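Local coordinates for bacterial Pleckstrin homology domain-containing protein (Shewanella loihica PV-4, PDB 3DCX) that is of unknown function but consists almost wholly of a bacterial pleckstrin-homology domain, a fold that may have a prokaryotic origin, at residues A27-N41 and G102-F115. Residues are numbered along the deposited sequence; the frame is centred on the assembly and turned at random.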
# COMPACT_ATOMS: atom_id res chain seq x y z
N ALA A 27 13.64 20.68 -8.60
CA ALA A 27 14.40 20.17 -9.75
C ALA A 27 13.97 20.85 -11.05
O ALA A 27 14.79 21.14 -11.93
CB ALA A 27 14.27 18.60 -9.88
N LEU A 28 12.68 21.10 -11.16
CA LEU A 28 12.10 21.51 -12.42
C LEU A 28 10.70 22.03 -12.18
O LEU A 28 9.94 21.46 -11.39
CB LEU A 28 12.06 20.30 -13.33
CG LEU A 28 11.80 20.42 -14.82
CD1 LEU A 28 12.74 21.45 -15.51
CD2 LEU A 28 11.97 19.02 -15.38
N ALA A 29 10.33 23.10 -12.89
CA ALA A 29 8.99 23.58 -12.80
C ALA A 29 8.47 24.24 -14.06
O ALA A 29 9.17 25.01 -14.70
CB ALA A 29 8.84 24.53 -11.60
N TYR A 30 7.21 23.94 -14.37
CA TYR A 30 6.56 24.50 -15.54
C TYR A 30 5.26 25.22 -15.16
O TYR A 30 4.52 24.78 -14.28
CB TYR A 30 6.28 23.41 -16.58
CG TYR A 30 7.52 22.76 -17.13
CD1 TYR A 30 8.29 23.42 -18.09
CD2 TYR A 30 7.93 21.51 -16.70
CE1 TYR A 30 9.46 22.83 -18.61
CE2 TYR A 30 9.10 20.91 -17.24
CZ TYR A 30 9.85 21.58 -18.17
OH TYR A 30 11.01 21.02 -18.69
N ARG A 31 5.00 26.32 -15.84
CA ARG A 31 3.71 26.98 -15.75
C ARG A 31 2.88 26.79 -17.03
O ARG A 31 3.37 26.84 -18.16
CB ARG A 31 3.91 28.46 -15.46
CG ARG A 31 2.64 29.15 -14.98
CD ARG A 31 2.67 30.63 -15.24
NE ARG A 31 3.31 31.39 -14.17
CZ ARG A 31 4.59 31.72 -14.14
NH1 ARG A 31 5.43 31.35 -15.11
NH2 ARG A 31 5.04 32.42 -13.11
N VAL A 32 1.59 26.56 -16.85
CA VAL A 32 0.66 26.60 -17.96
C VAL A 32 -0.42 27.60 -17.54
O VAL A 32 -1.26 27.30 -16.69
CB VAL A 32 0.08 25.20 -18.33
CG1 VAL A 32 -0.98 25.32 -19.44
CG2 VAL A 32 1.19 24.28 -18.78
N ILE A 33 -0.35 28.80 -18.12
CA ILE A 33 -1.23 29.92 -17.76
C ILE A 33 -1.07 30.27 -16.27
O ILE A 33 -0.06 30.85 -15.88
CB ILE A 33 -2.71 29.70 -18.19
CG1 ILE A 33 -2.80 29.33 -19.69
CG2 ILE A 33 -3.52 30.98 -17.98
CD1 ILE A 33 -4.09 28.58 -20.08
N ARG A 34 -2.02 29.92 -15.42
CA ARG A 34 -1.90 30.19 -13.97
C ARG A 34 -1.46 28.97 -13.14
O ARG A 34 -1.08 29.11 -11.98
CB ARG A 34 -3.23 30.64 -13.40
CG ARG A 34 -3.88 31.78 -14.08
CD ARG A 34 -5.11 32.23 -13.29
NE ARG A 34 -6.13 31.17 -13.14
CZ ARG A 34 -7.44 31.42 -13.02
NH1 ARG A 34 -7.89 32.67 -13.00
NH2 ARG A 34 -8.30 30.42 -12.90
N ASP A 35 -1.54 27.79 -13.73
CA ASP A 35 -1.28 26.54 -13.03
C ASP A 35 0.21 26.19 -13.15
O ASP A 35 0.88 26.63 -14.08
CB ASP A 35 -2.15 25.43 -13.62
CG ASP A 35 -3.64 25.69 -13.45
OD1 ASP A 35 -4.02 26.52 -12.58
OD2 ASP A 35 -4.44 25.06 -14.18
N MSE A 36 0.70 25.42 -12.20
CA MSE A 36 2.08 25.00 -12.15
C MSE A 36 2.23 23.53 -11.84
O MSE A 36 1.44 22.95 -11.08
CB MSE A 36 2.84 25.79 -11.11
CG MSE A 36 3.68 26.87 -11.66
SE MSE A 36 4.77 27.59 -10.25
CE MSE A 36 4.37 29.35 -10.63
N PHE A 37 3.24 22.94 -12.45
CA PHE A 37 3.63 21.57 -12.23
C PHE A 37 5.08 21.60 -11.74
O PHE A 37 6.00 21.97 -12.49
CB PHE A 37 3.50 20.85 -13.56
CG PHE A 37 3.37 19.37 -13.44
CD1 PHE A 37 4.47 18.59 -13.22
CD2 PHE A 37 2.14 18.77 -13.53
CE1 PHE A 37 4.35 17.21 -13.11
CE2 PHE A 37 2.02 17.38 -13.42
CZ PHE A 37 3.14 16.61 -13.23
N VAL A 38 5.29 21.24 -10.47
CA VAL A 38 6.60 21.41 -9.86
C VAL A 38 7.18 20.05 -9.53
O VAL A 38 6.49 19.21 -8.95
CB VAL A 38 6.50 22.30 -8.62
CG1 VAL A 38 7.88 22.49 -7.94
CG2 VAL A 38 5.89 23.63 -9.02
N PHE A 39 8.41 19.81 -9.98
CA PHE A 39 9.15 18.61 -9.60
C PHE A 39 10.14 18.96 -8.54
O PHE A 39 11.05 19.76 -8.77
CB PHE A 39 9.93 18.02 -10.78
CG PHE A 39 9.09 17.58 -11.91
CD1 PHE A 39 8.55 18.51 -12.80
CD2 PHE A 39 8.85 16.23 -12.12
CE1 PHE A 39 7.76 18.09 -13.87
CE2 PHE A 39 8.07 15.79 -13.18
CZ PHE A 39 7.52 16.71 -14.05
N THR A 40 9.97 18.38 -7.36
CA THR A 40 11.00 18.48 -6.34
C THR A 40 11.81 17.17 -6.31
O THR A 40 11.60 16.28 -7.15
CB THR A 40 10.40 18.82 -4.98
OG1 THR A 40 10.05 17.62 -4.27
CG2 THR A 40 9.21 19.78 -5.15
N ASN A 41 12.76 17.05 -5.40
CA ASN A 41 13.42 15.76 -5.22
C ASN A 41 12.60 14.72 -4.40
O ASN A 41 13.04 13.59 -4.23
CB ASN A 41 14.83 15.91 -4.66
CG ASN A 41 14.88 16.53 -3.31
OD1 ASN A 41 13.93 17.16 -2.85
ND2 ASN A 41 16.01 16.37 -2.66
N GLY A 102 7.61 23.30 -25.37
CA GLY A 102 8.29 24.03 -24.32
C GLY A 102 8.75 23.16 -23.15
O GLY A 102 9.57 23.61 -22.34
N THR A 103 8.21 21.95 -23.00
CA THR A 103 8.66 21.08 -21.90
C THR A 103 9.87 20.26 -22.35
O THR A 103 10.05 19.99 -23.54
CB THR A 103 7.53 20.15 -21.34
OG1 THR A 103 7.06 19.26 -22.35
CG2 THR A 103 6.33 20.95 -20.74
N ASP A 104 10.74 19.91 -21.41
CA ASP A 104 11.81 18.95 -21.67
C ASP A 104 11.21 17.56 -21.50
O ASP A 104 11.18 16.99 -20.40
CB ASP A 104 12.96 19.15 -20.69
CG ASP A 104 14.21 18.37 -21.07
OD1 ASP A 104 14.22 17.64 -22.09
OD2 ASP A 104 15.21 18.49 -20.33
N VAL A 105 10.69 17.02 -22.60
CA VAL A 105 9.94 15.76 -22.53
C VAL A 105 10.81 14.64 -21.99
O VAL A 105 10.39 13.88 -21.13
CB VAL A 105 9.32 15.43 -23.90
CG1 VAL A 105 8.94 13.94 -24.00
CG2 VAL A 105 8.14 16.31 -24.12
N VAL A 106 12.04 14.54 -22.50
CA VAL A 106 13.00 13.54 -22.02
C VAL A 106 13.46 13.82 -20.58
O VAL A 106 13.58 12.91 -19.77
CB VAL A 106 14.22 13.42 -22.98
CG1 VAL A 106 15.38 12.69 -22.29
CG2 VAL A 106 13.81 12.71 -24.27
N GLY A 107 13.67 15.09 -20.24
CA GLY A 107 14.10 15.47 -18.87
C GLY A 107 13.04 15.22 -17.81
O GLY A 107 13.32 14.73 -16.72
N ILE A 108 11.80 15.54 -18.15
CA ILE A 108 10.66 15.16 -17.35
C ILE A 108 10.70 13.66 -17.06
O ILE A 108 10.61 13.23 -15.93
CB ILE A 108 9.32 15.58 -18.06
CG1 ILE A 108 9.07 17.08 -17.81
CG2 ILE A 108 8.15 14.71 -17.58
CD1 ILE A 108 7.91 17.64 -18.63
N GLN A 109 10.86 12.86 -18.09
CA GLN A 109 10.82 11.41 -17.90
C GLN A 109 12.01 10.94 -17.07
O GLN A 109 11.89 9.98 -16.27
CB GLN A 109 10.83 10.72 -19.26
CG GLN A 109 9.59 10.97 -20.09
CD GLN A 109 9.72 10.36 -21.45
OE1 GLN A 109 9.58 9.15 -21.60
NE2 GLN A 109 10.03 11.19 -22.44
N LYS A 110 13.17 11.57 -17.29
CA LYS A 110 14.40 11.21 -16.58
C LYS A 110 14.27 11.55 -15.10
O LYS A 110 14.67 10.77 -14.25
CB LYS A 110 15.60 11.96 -17.19
CG LYS A 110 16.97 11.48 -16.72
CD LYS A 110 18.09 12.13 -17.53
CE LYS A 110 19.42 11.37 -17.44
NZ LYS A 110 19.87 11.11 -16.05
N THR A 111 13.68 12.71 -14.81
CA THR A 111 13.41 13.13 -13.43
C THR A 111 12.49 12.17 -12.70
O THR A 111 12.74 11.80 -11.55
CB THR A 111 12.79 14.54 -13.38
OG1 THR A 111 13.61 15.43 -14.13
CG2 THR A 111 12.66 15.03 -11.94
N ILE A 112 11.42 11.75 -13.37
CA ILE A 112 10.51 10.78 -12.75
C ILE A 112 11.23 9.48 -12.48
O ILE A 112 11.07 8.85 -11.43
CB ILE A 112 9.22 10.55 -13.62
CG1 ILE A 112 8.35 11.81 -13.59
CG2 ILE A 112 8.42 9.38 -13.09
CD1 ILE A 112 7.46 12.02 -14.82
N ALA A 113 12.06 9.05 -13.43
CA ALA A 113 12.81 7.85 -13.24
C ALA A 113 13.84 8.02 -12.11
O ALA A 113 14.00 7.12 -11.28
CB ALA A 113 13.53 7.47 -14.55
N ASN A 114 14.56 9.16 -12.09
CA ASN A 114 15.53 9.43 -11.02
C ASN A 114 14.94 9.40 -9.63
O ASN A 114 15.56 8.90 -8.68
CB ASN A 114 16.26 10.79 -11.23
CG ASN A 114 17.40 10.68 -12.22
OD1 ASN A 114 18.00 9.62 -12.36
ND2 ASN A 114 17.68 11.78 -12.93
N PHE A 115 13.74 9.94 -9.48
CA PHE A 115 13.16 10.08 -8.13
C PHE A 115 12.13 9.02 -7.81
O PHE A 115 11.85 8.80 -6.64
CB PHE A 115 12.58 11.48 -7.95
CG PHE A 115 13.61 12.60 -8.06
CD1 PHE A 115 14.78 12.57 -7.31
CD2 PHE A 115 13.40 13.67 -8.92
CE1 PHE A 115 15.71 13.58 -7.41
CE2 PHE A 115 14.34 14.69 -9.02
CZ PHE A 115 15.50 14.65 -8.27
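Y30 meets D104, and F39 meets T111, where a hairpin faces helix 105-115: the helix axis passes 9.9 Å from that of strand 27-32, with 133° between their N-to-C directions, and 10.0 Å from that of strand 35-40, at 44°. A type II' turn from V32 to D35 joins the strands; near the other end the backbone N atoms of A27 and L28 both donate to F39 O, a classic beta bulge. With CG anti to its carbonyl carbon (chi1 -64°), Y30 reaches the helix start: D104 N donates almost straight to Y30 OH at 3.0 Å, while T103 CG2 sits over the ring centre in a CH-pi contact. N-cap D104 accepts at OD1 from G107 N, above the carboxylate plane. This is the pleckstrin-homology arrangement, the C-terminal helix capping one end of a two-sheet sandwich: the hairpin belongs to one sheet, and I108 also touches L99 of the other. I108 CD1 packs 3.7 Å from Y30 CE2. I112 CG1 meets the F39 edge at CE2, 4.0 Å away, and T111 CG2 approaches F39 CD2 obliquely; T111 OG1 and T111 N grip G107 O from opposite faces. Farther along, N41 CA stands over one face of F115, and A27 CB touches that ring's edge.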